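Local coordinates for protein putative NADH-depentdent flavin oxidoreductase (PDB 5OCS) that probably reduces activated carbon-carbon double bonds with FMN and a nicotinamide coenzyme, as an ene-reductase of the Old Yellow Enzyme family, at residues 146-150 with 151-155; 248-251 with 252-256; 267-271 with 272-276. All blocks are in the same frame, centred on the assembly; numbering follows the deposited sequence.

Contact 1: residues 146-150 with 151-155; sequences AALDK and AGMKK
The backbone turns out of an extended strand into a helix at Asp149, and the first helical bonds follow at once: Met153 N donates to Asp149 O at 2.9 Å, and Lys154 N to Lys150 O at 3.0 Å. Asp149 is the N-cap. Its OD1 accepts from Gly152 N over 2.8 Å, with an N-H...O angle of 153°, and the amide meets this oxygen nearly along the carboxylate C-O bond. The aspartate can reach forward over the first turn because its CG sits between the backbone N and the carbonyl carbon (chi1 61°), although its CB starts off pointing away. The OD1 atom also lies 3.6 Å from Ala151 CB. The negative carboxylate lies at the positive end of the helix dipole, which probably favours it there.

On the inner side the contact is apolar. Leu148 CB meets Met153 CG at 3.9 Å, while Leu148 CD2 lies on the backbone of Gly152, 3.7 Å from its C atom. The absence of a side chain on Gly152 lets the leucine branch come this close. Met153 holds CG beside its own backbone N (chi1 -71°), and from there CG passes 3.5 Å from Asp149 O before the chain bends at the sulfur. Leu148 and Met153 both also press on Phe188 of helix 184-189, so the pair is buried. The outer side is polar: Lys150 NZ forms a salt bridge with Asp198.

With Asp149 capping Gly152 three residues on, and Leu148 before the cap touching Met153 five residues later, this is an N-cap combined with a hydrophobic staple, here starting helix 150-169 of the barrel's outer layer.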
ATOM      1  N   ALA D 146      39.439   4.979   3.080  1.00 17.51           N
ATOM      2  CA  ALA D 146      40.562   4.456   3.893  1.00 17.38           C
ATOM      3  C   ALA D 146      40.648   2.938   3.760  1.00 18.46           C
ATOM      4  O   ALA D 146      39.623   2.258   3.768  1.00 17.84           O
ATOM      5  CB  ALA D 146      40.373   4.838   5.344  1.00 17.67           C
ATOM      6  N   ALA D 147      41.863   2.417   3.619  1.00 16.97           N
ATOM      7  CA  ALA D 147      42.088   0.990   3.551  1.00 17.47           C
ATOM      8  C   ALA D 147      41.926   0.457   4.950  1.00 17.41           C
ATOM      9  O   ALA D 147      42.558   0.928   5.868  1.00 19.70           O
ATOM     10  CB  ALA D 147      43.475   0.669   3.032  1.00 18.03           C
ATOM     11  N   LEU D 148      41.095  -0.565   5.103  1.00 17.32           N
ATOM     12  CA  LEU D 148      40.811  -1.080   6.426  1.00 16.55           C
ATOM     13  C   LEU D 148      42.035  -1.782   7.046  1.00 17.45           C
ATOM     14  O   LEU D 148      42.734  -2.529   6.369  1.00 19.91           O
ATOM     15  CB  LEU D 148      39.662  -2.060   6.377  1.00 15.07           C
ATOM     16  CG  LEU D 148      38.297  -1.393   6.215  1.00 15.10           C
ATOM     17  CD1 LEU D 148      37.312  -2.315   5.516  1.00 13.97           C
ATOM     18  CD2 LEU D 148      37.801  -0.951   7.577  1.00 14.95           C
ATOM     19  N   ASP D 149      42.222  -1.577   8.344  1.00 18.61           N
ATOM     20  CA  ASP D 149      43.201  -2.362   9.122  1.00 19.63           C
ATOM     21  C   ASP D 149      42.507  -3.449   9.953  1.00 20.93           C
ATOM     22  O   ASP D 149      41.264  -3.641   9.874  1.00 16.92           O
ATOM     23  CB  ASP D 149      44.077  -1.431   9.957  1.00 21.82           C
ATOM     24  CG  ASP D 149      43.305  -0.600  10.963  1.00 22.99           C
ATOM     25  OD1 ASP D 149      42.132  -0.892  11.299  1.00 22.62           O
ATOM     26  OD2 ASP D 149      43.897   0.354  11.458  1.00 24.15           O
ATOM     27  N   LYS D 150      43.303  -4.200  10.699  1.00 21.69           N
ATOM     28  CA  LYS D 150      42.793  -5.275  11.526  1.00 24.09           C
ATOM     29  C   LYS D 150      41.686  -4.772  12.449  1.00 20.31           C
ATOM     30  O   LYS D 150      40.627  -5.393  12.526  1.00 20.70           O
ATOM     31  CB  LYS D 150      43.938  -5.982  12.324  1.00 26.87           C
ATOM     32  CG  LYS D 150      44.412  -7.313  11.727  1.00 29.95           C
ATOM     33  CD  LYS D 150      45.344  -7.196  10.510  1.00 33.48           C
ATOM     34  CE  LYS D 150      45.539  -8.536   9.748  1.00 35.04           C
ATOM     35  NZ  LYS D 150      45.528  -8.424   8.240  1.00 31.88           N
ATOM     36  N   ALA D 151      41.892  -3.632  13.091  1.00 18.62           N
ATOM     37  CA  ALA D 151      40.841  -3.087  13.988  1.00 18.94           C
ATOM     38  C   ALA D 151      39.562  -2.730  13.214  1.00 18.41           C
ATOM     39  O   ALA D 151      38.448  -2.966  13.686  1.00 18.23           O
ATOM     40  CB  ALA D 151      41.352  -1.874  14.698  1.00 19.98           C
ATOM     41  N   GLY D 152      39.729  -2.143  12.033  1.00 17.76           N
ATOM     42  CA  GLY D 152      38.567  -1.722  11.218  1.00 15.64           C
ATOM     43  C   GLY D 152      37.759  -2.894  10.749  1.00 14.76           C
ATOM     44  O   GLY D 152      36.529  -2.822  10.713  1.00 15.14           O
ATOM     45  N   MET D 153      38.432  -3.977  10.385  1.00 14.71           N
ATOM     46  CA  MET D 153      37.766  -5.189   9.967  1.00 15.09           C
ATOM     47  C   MET D 153      37.037  -5.853  11.137  1.00 15.59           C
ATOM     48  O   MET D 153      35.960  -6.393  10.944  1.00 14.72           O
ATOM     49  CB  MET D 153      38.730  -6.153   9.282  1.00 16.60           C
ATOM     50  CG  MET D 153      39.121  -5.596   7.930  1.00 17.43           C
ATOM     51  SD  MET D 153      40.373  -6.510   7.049  1.00 19.68           S
ATOM     52  CE  MET D 153      39.642  -8.038   6.654  1.00 17.28           C
ATOM     53  N   LYS D 154      37.657  -5.847  12.334  1.00 15.79           N
ATOM     54  CA  LYS D 154      36.989  -6.309  13.547  1.00 15.90           C
ATOM     55  C   LYS D 154      35.743  -5.516  13.891  1.00 14.86           C
ATOM     56  O   LYS D 154      34.708  -6.131  14.218  1.00 14.78           O
ATOM     57  CB  LYS D 154      37.952  -6.309  14.738  1.00 17.83           C
ATOM     58  CG  LYS D 154      37.319  -6.709  16.062  1.00 19.24           C
ATOM     59  CD  LYS D 154      38.420  -6.832  17.123  1.00 22.10           C
ATOM     60  CE  LYS D 154      37.939  -6.802  18.571  1.00 24.89           C
ATOM     61  NZ  LYS D 154      36.778  -7.687  18.745  1.00 26.50           N
ATOM     62  N   LYS D 155      35.812  -4.187  13.815  1.00 14.15           N
ATOM     63  CA  LYS D 155      34.620  -3.358  14.013  1.00 14.14           C
ATOM     64  C   LYS D 155      33.504  -3.799  13.070  1.00 13.42           C
ATOM     65  O   LYS D 155      32.376  -4.046  13.499  1.00 12.67           O
ATOM     66  CB  LYS D 155      34.896  -1.872  13.814  1.00 15.50           C
ATOM     67  CG  LYS D 155      33.773  -0.974  14.285  1.00 16.52           C
ATOM     68  CD  LYS D 155      33.939   0.485  13.931  1.00 16.57           C
ATOM     69  CE  LYS D 155      32.774   1.301  14.433  1.00 17.85           C
ATOM     70  NZ  LYS D 155      31.523   1.001  13.677  1.00 18.17           N
TER

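Contact 2: residues 248-251 with 252-256; sequences IALS and HELKA
Leu250 and Leu254 meet one turn apart, with Leu250 CG 4.0 Å from Leu254 CD1 and the two side chains crossing at a slant. Leu254 also leans back over the previous turn, its CG packed 3.3 Å from Leu250 O. That same carbonyl oxygen accepts from Leu254 N at 2.8 Å, with the donor in the carbonyl plane. The two leucines start differently: CG of Leu250 is anti to its backbone N (chi1 177°), whereas CG of Leu254 lies beside its own (chi1 -71°), which turns it back toward Leu250.

Roughly half a turn round the helix, Ile248 and His252 run side by side. The CG2 methyl of Ile248 lies 3.7 Å from His252 CD2, and the same ring carbon is 3.3 Å from Ile248 O, approached obliquely. His252 N closes the turn onto Ile248 O at 3.0 Å, and equivalent bonds run from Glu253 to Ala249 and from Lys255 to Ser251.

The packing partners are neighbouring elements of the barrel. Leu250 and Leu254 both rest on Met230 of strand 228-233, while Ile248 and His252 touch helix 284-293. Of the polar ends, Ser251 OG bonds back to Thr247 O, Glu253 pairs with Arg257, and Lys255 NZ reaches Val293 O. An amphipathic helix 244-256 with its leucines turned to the strands is the crossover of a beta-alpha-beta unit, leading from strand 228-233 to strand 262-265 in the TIM barrel.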
ATOM      1  N   ILE D 248      30.472 -19.291  -8.042  1.00 14.11           N
ATOM      2  CA  ILE D 248      30.258 -20.721  -7.800  1.00 15.47           C
ATOM      3  C   ILE D 248      31.100 -21.171  -6.623  1.00 14.96           C
ATOM      4  O   ILE D 248      30.603 -21.894  -5.766  1.00 15.46           O
ATOM      5  CB  ILE D 248      30.510 -21.563  -9.076  1.00 16.16           C
ATOM      6  CG1 ILE D 248      29.416 -21.248 -10.081  1.00 16.97           C
ATOM      7  CG2 ILE D 248      30.495 -23.062  -8.754  1.00 16.86           C
ATOM      8  CD1 ILE D 248      29.681 -21.683 -11.490  1.00 18.12           C
ATOM      9  N   ALA D 249      32.355 -20.723  -6.560  1.00 15.29           N
ATOM     10  CA  ALA D 249      33.248 -21.122  -5.467  1.00 15.32           C
ATOM     11  C   ALA D 249      32.756 -20.559  -4.122  1.00 14.46           C
ATOM     12  O   ALA D 249      32.775 -21.230  -3.067  1.00 13.49           O
ATOM     13  CB  ALA D 249      34.667 -20.663  -5.764  1.00 15.86           C
ATOM     14  N   LEU D 250      32.299 -19.314  -4.169  1.00 13.19           N
ATOM     15  CA  LEU D 250      31.748 -18.716  -2.977  1.00 13.41           C
ATOM     16  C   LEU D 250      30.451 -19.473  -2.519  1.00 12.62           C
ATOM     17  O   LEU D 250      30.279 -19.720  -1.314  1.00 14.27           O
ATOM     18  CB  LEU D 250      31.515 -17.221  -3.197  1.00 12.34           C
ATOM     19  CG  LEU D 250      30.861 -16.464  -2.018  1.00 12.88           C
ATOM     20  CD1 LEU D 250      31.781 -16.449  -0.814  1.00 13.13           C
ATOM     21  CD2 LEU D 250      30.551 -15.031  -2.451  1.00 12.92           C
ATOM     22  N   SER D 251      29.609 -19.858  -3.460  1.00 13.22           N
ATOM     23  CA  SER D 251      28.335 -20.545  -3.165  1.00 13.11           C
ATOM     24  C   SER D 251      28.609 -21.933  -2.569  1.00 14.26           C
ATOM     25  O   SER D 251      27.963 -22.333  -1.592  1.00 14.17           O
ATOM     26  CB  SER D 251      27.468 -20.624  -4.380  1.00 14.70           C
ATOM     27  OG  SER D 251      27.142 -19.306  -4.838  1.00 13.27           O
ATOM     28  N   HIS D 252      29.640 -22.620  -3.068  1.00 15.07           N
ATOM     29  CA  HIS D 252      30.074 -23.891  -2.411  1.00 16.74           C
ATOM     30  C   HIS D 252      30.500 -23.654  -0.955  1.00 16.17           C
ATOM     31  O   HIS D 252      30.134 -24.425  -0.045  1.00 16.88           O
ATOM     32  CB  HIS D 252      31.226 -24.625  -3.181  1.00 17.72           C
ATOM     33  CG  HIS D 252      30.797 -25.322  -4.444  1.00 18.51           C
ATOM     34  ND1 HIS D 252      29.933 -26.394  -4.455  1.00 18.08           N
ATOM     35  CD2 HIS D 252      31.150 -25.119  -5.732  1.00 18.43           C
ATOM     36  CE1 HIS D 252      29.754 -26.806  -5.695  1.00 19.88           C
ATOM     37  NE2 HIS D 252      30.467 -26.037  -6.493  1.00 20.34           N
ATOM     38  N   GLU D 253      31.289 -22.615  -0.714  1.00 15.94           N
ATOM     39  CA  GLU D 253      31.694 -22.289   0.641  1.00 16.67           C
ATOM     40  C   GLU D 253      30.526 -21.927   1.520  1.00 16.08           C
ATOM     41  O   GLU D 253      30.462 -22.383   2.664  1.00 16.62           O
ATOM     42  CB  GLU D 253      32.714 -21.186   0.681  1.00 18.31           C
ATOM     43  CG  GLU D 253      34.112 -21.632   0.306  1.00 21.49           C
ATOM     44  CD  GLU D 253      34.684 -22.637   1.292  1.00 23.16           C
ATOM     45  OE1 GLU D 253      34.393 -22.591   2.504  1.00 22.58           O
ATOM     46  OE2 GLU D 253      35.400 -23.514   0.824  1.00 32.13           O
ATOM     47  N   LEU D 254      29.593 -21.140   0.975  1.00 15.54           N
ATOM     48  CA  LEU D 254      28.387 -20.771   1.739  1.00 15.99           C
ATOM     49  C   LEU D 254      27.614 -22.023   2.169  1.00 16.10           C
ATOM     50  O   LEU D 254      27.226 -22.153   3.331  1.00 16.69           O
ATOM     51  CB  LEU D 254      27.487 -19.853   0.908  1.00 15.56           C
ATOM     52  CG  LEU D 254      28.086 -18.457   0.737  1.00 16.07           C
ATOM     53  CD1 LEU D 254      27.400 -17.694  -0.380  1.00 16.18           C
ATOM     54  CD2 LEU D 254      27.977 -17.691   2.028  1.00 16.41           C
ATOM     55  N   LYS D 255      27.440 -22.951   1.244  1.00 16.29           N
ATOM     56  CA  LYS D 255      26.763 -24.210   1.559  1.00 17.11           C
ATOM     57  C   LYS D 255      27.463 -24.994   2.671  1.00 17.73           C
ATOM     58  O   LYS D 255      26.821 -25.460   3.612  1.00 16.67           O
ATOM     59  CB  LYS D 255      26.624 -25.061   0.315  1.00 18.85           C
ATOM     60  CG  LYS D 255      25.911 -26.371   0.564  1.00 20.37           C
ATOM     61  CD  LYS D 255      25.478 -27.021  -0.717  1.00 22.32           C
ATOM     62  CE  LYS D 255      24.809 -28.369  -0.442  1.00 26.09           C
ATOM     63  NZ  LYS D 255      24.036 -28.757  -1.651  1.00 27.78           N
ATOM     64  N   ALA D 256      28.780 -25.113   2.591  1.00 17.96           N
ATOM     65  CA  ALA D 256      29.562 -25.831   3.607  1.00 18.54           C
ATOM     66  C   ALA D 256      29.534 -25.131   4.956  1.00 19.18           C
ATOM     67  O   ALA D 256      29.659 -25.769   6.003  1.00 19.56           O
ATOM     68  CB  ALA D 256      31.013 -25.966   3.153  1.00 18.81           C
TER

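Contact 3: residues 267-271 with 272-276; sequences GGVSP and QQAIK
Val269 CG1 packs on Ala274 CB at 3.8 Å, and with Pro271 these residues form the packed side of the turn. Pro271 fills the first helical position and lies against Leu302, an FMN-binding residue. Ala274, also buried, donates its N-H to Ser270 O at 2.8 Å.

Ser270 and Gln273 are a bonded pair at the more open rim. Gln273 OE1 folds back to accept from Ser270 N at 2.7 Å, with the donor in the carbonyl plane and an N-H...O angle of 154°. Ser270 OG adds a weak bond to Gln273 OE1 at 3.3 Å, so this oxygen takes one good bond and one weak one from the same residue. Gln273 gets there with CG beside its backbone N (chi1 -65°) and an extended chain beyond. Looser still, Gln272 leads its amide away from the turn, and Ile275, though exposed, curls CG2 to within 3.3 Å of Pro271 O.

Ser270 as N-cap, with Gln273 returning the backbone-directed half of a capping box and Val269 with Ala274 as a small hydrophobic staple, starts a short helix in the loop after barrel strand 262-265.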
ATOM      1  N   GLY D 267      24.259 -10.258 -12.705  1.00 12.05           N
ATOM      2  CA  GLY D 267      25.547 -10.024 -13.341  1.00 11.88           C
ATOM      3  C   GLY D 267      25.486  -9.027 -14.490  1.00 13.40           C
ATOM      4  O   GLY D 267      26.385  -8.995 -15.339  1.00 16.59           O
ATOM      5  N   GLY D 268      24.432  -8.216 -14.562  1.00 13.00           N
ATOM      6  CA  GLY D 268      24.304  -7.237 -15.654  1.00 14.01           C
ATOM      7  C   GLY D 268      23.669  -7.733 -16.932  1.00 15.21           C
ATOM      8  O   GLY D 268      23.588  -6.969 -17.888  1.00 14.81           O
ATOM      9  N   VAL D 269      23.174  -8.979 -16.946  1.00 15.13           N
ATOM     10  CA  VAL D 269      22.517  -9.544 -18.124  1.00 16.42           C
ATOM     11  C   VAL D 269      21.050  -9.662 -17.780  1.00 15.87           C
ATOM     12  O   VAL D 269      20.674 -10.493 -16.916  1.00 15.64           O
ATOM     13  CB  VAL D 269      23.099 -10.919 -18.527  1.00 17.03           C
ATOM     14  CG1 VAL D 269      22.440 -11.429 -19.791  1.00 17.23           C
ATOM     15  CG2 VAL D 269      24.591 -10.770 -18.775  1.00 17.10           C
ATOM     16  N   SER D 270      20.234  -8.842 -18.439  1.00 14.50           N
ATOM     17  CA  SER D 270      18.796  -8.910 -18.231  1.00 16.11           C
ATOM     18  C   SER D 270      18.178 -10.077 -18.980  1.00 15.49           C
ATOM     19  O   SER D 270      18.751 -10.589 -19.946  1.00 15.34           O
ATOM     20  CB  SER D 270      18.108  -7.628 -18.691  1.00 17.19           C
ATOM     21  OG  SER D 270      18.138  -7.470 -20.112  1.00 19.26           O
ATOM     22  N   PRO D 271      16.928 -10.429 -18.611  1.00 15.10           N
ATOM     23  CA  PRO D 271      16.254 -11.433 -19.430  1.00 14.76           C
ATOM     24  C   PRO D 271      16.142 -11.102 -20.934  1.00 15.05           C
ATOM     25  O   PRO D 271      16.307 -11.995 -21.763  1.00 17.27           O
ATOM     26  CB  PRO D 271      14.881 -11.565 -18.754  1.00 14.99           C
ATOM     27  CG  PRO D 271      15.143 -11.185 -17.337  1.00 14.10           C
ATOM     28  CD  PRO D 271      16.130 -10.054 -17.422  1.00 15.21           C
ATOM     29  N   GLN D 272      15.934  -9.835 -21.289  1.00 15.10           N
ATOM     30  CA  GLN D 272      15.801  -9.459 -22.715  1.00 15.41           C
ATOM     31  C   GLN D 272      17.058  -9.828 -23.506  1.00 16.45           C
ATOM     32  O   GLN D 272      16.975 -10.221 -24.698  1.00 16.94           O
ATOM     33  CB  GLN D 272      15.520  -7.964 -22.857  1.00 16.34           C
ATOM     34  CG  GLN D 272      15.347  -7.476 -24.306  1.00 17.14           C
ATOM     35  CD  GLN D 272      14.122  -8.063 -24.957  1.00 19.28           C
ATOM     36  OE1 GLN D 272      13.038  -8.088 -24.348  1.00 22.38           O
ATOM     37  NE2 GLN D 272      14.274  -8.557 -26.197  1.00 21.05           N
ATOM     38  N   GLN D 273      18.202  -9.653 -22.868  1.00 14.88           N
ATOM     39  CA  GLN D 273      19.480 -10.048 -23.471  1.00 15.24           C
ATOM     40  C   GLN D 273      19.666 -11.548 -23.413  1.00 15.86           C
ATOM     41  O   GLN D 273      20.089 -12.194 -24.407  1.00 16.96           O
ATOM     42  CB  GLN D 273      20.611  -9.385 -22.720  1.00 15.25           C
ATOM     43  CG  GLN D 273      20.636  -7.858 -22.833  1.00 15.97           C
ATOM     44  CD  GLN D 273      21.495  -7.236 -21.748  1.00 18.13           C
ATOM     45  OE1 GLN D 273      21.438  -7.669 -20.604  1.00 19.81           O
ATOM     46  NE2 GLN D 273      22.284  -6.199 -22.085  1.00 18.22           N
ATOM     47  N   ALA D 274      19.408 -12.105 -22.236  1.00 14.22           N
ATOM     48  CA  ALA D 274      19.767 -13.505 -21.953  1.00 14.03           C
ATOM     49  C   ALA D 274      18.993 -14.526 -22.760  1.00 14.84           C
ATOM     50  O   ALA D 274      19.562 -15.557 -23.185  1.00 16.24           O
ATOM     51  CB  ALA D 274      19.573 -13.796 -20.476  1.00 14.05           C
ATOM     52  N   ILE D 275      17.703 -14.265 -22.973  1.00 14.73           N
ATOM     53  CA  ILE D 275      16.863 -15.259 -23.637  1.00 16.19           C
ATOM     54  C   ILE D 275      17.257 -15.465 -25.095  1.00 17.05           C
ATOM     55  O   ILE D 275      16.851 -16.444 -25.727  1.00 16.66           O
ATOM     56  CB  ILE D 275      15.342 -14.943 -23.586  1.00 17.42           C
ATOM     57  CG1 ILE D 275      15.013 -13.656 -24.370  1.00 17.56           C
ATOM     58  CG2 ILE D 275      14.840 -14.925 -22.132  1.00 17.54           C
ATOM     59  CD1 ILE D 275      13.583 -13.189 -24.307  1.00 18.95           C
ATOM     60  N   LYS D 276      18.024 -14.536 -25.641  1.00 15.99           N
ATOM     61  CA  LYS D 276      18.485 -14.661 -27.027  1.00 17.36           C
ATOM     62  C   LYS D 276      19.735 -15.481 -27.189  1.00 18.30           C
ATOM     63  O   LYS D 276      20.185 -15.655 -28.323  1.00 20.52           O
ATOM     64  CB  LYS D 276      18.748 -13.266 -27.606  1.00 16.60           C
ATOM     65  CG  LYS D 276      17.586 -12.300 -27.405  1.00 16.54           C
ATOM     66  CD  LYS D 276      16.268 -12.835 -27.973  1.00 17.98           C
ATOM     67  CE  LYS D 276      15.156 -11.837 -27.713  1.00 18.25           C
ATOM     68  NZ  LYS D 276      13.829 -12.312 -28.150  1.00 18.90           N
TER

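How the contacts relate
All three contacts are local turns in one TIM barrel, all partly buried, and they do not touch: contacts 2 and 3 come closest, their nearest atoms about 12 Å apart. Contact 2 has the most buried residues, four of eight; contacts 1 and 3 have two each and face the surface more. Contacts 1 and 3 are helix starts, one capped by a carboxylate, the other with a serine at the N-cap position whose N-H is taken by a returning glutamine. Contact 2 lies within a helix, where backbone bonds repeat. That helix leads into strand 262-265, and contact 3 lies in the loop after it, near FMN-binding Leu302. Contact 1 is away from the FMN-binding residues.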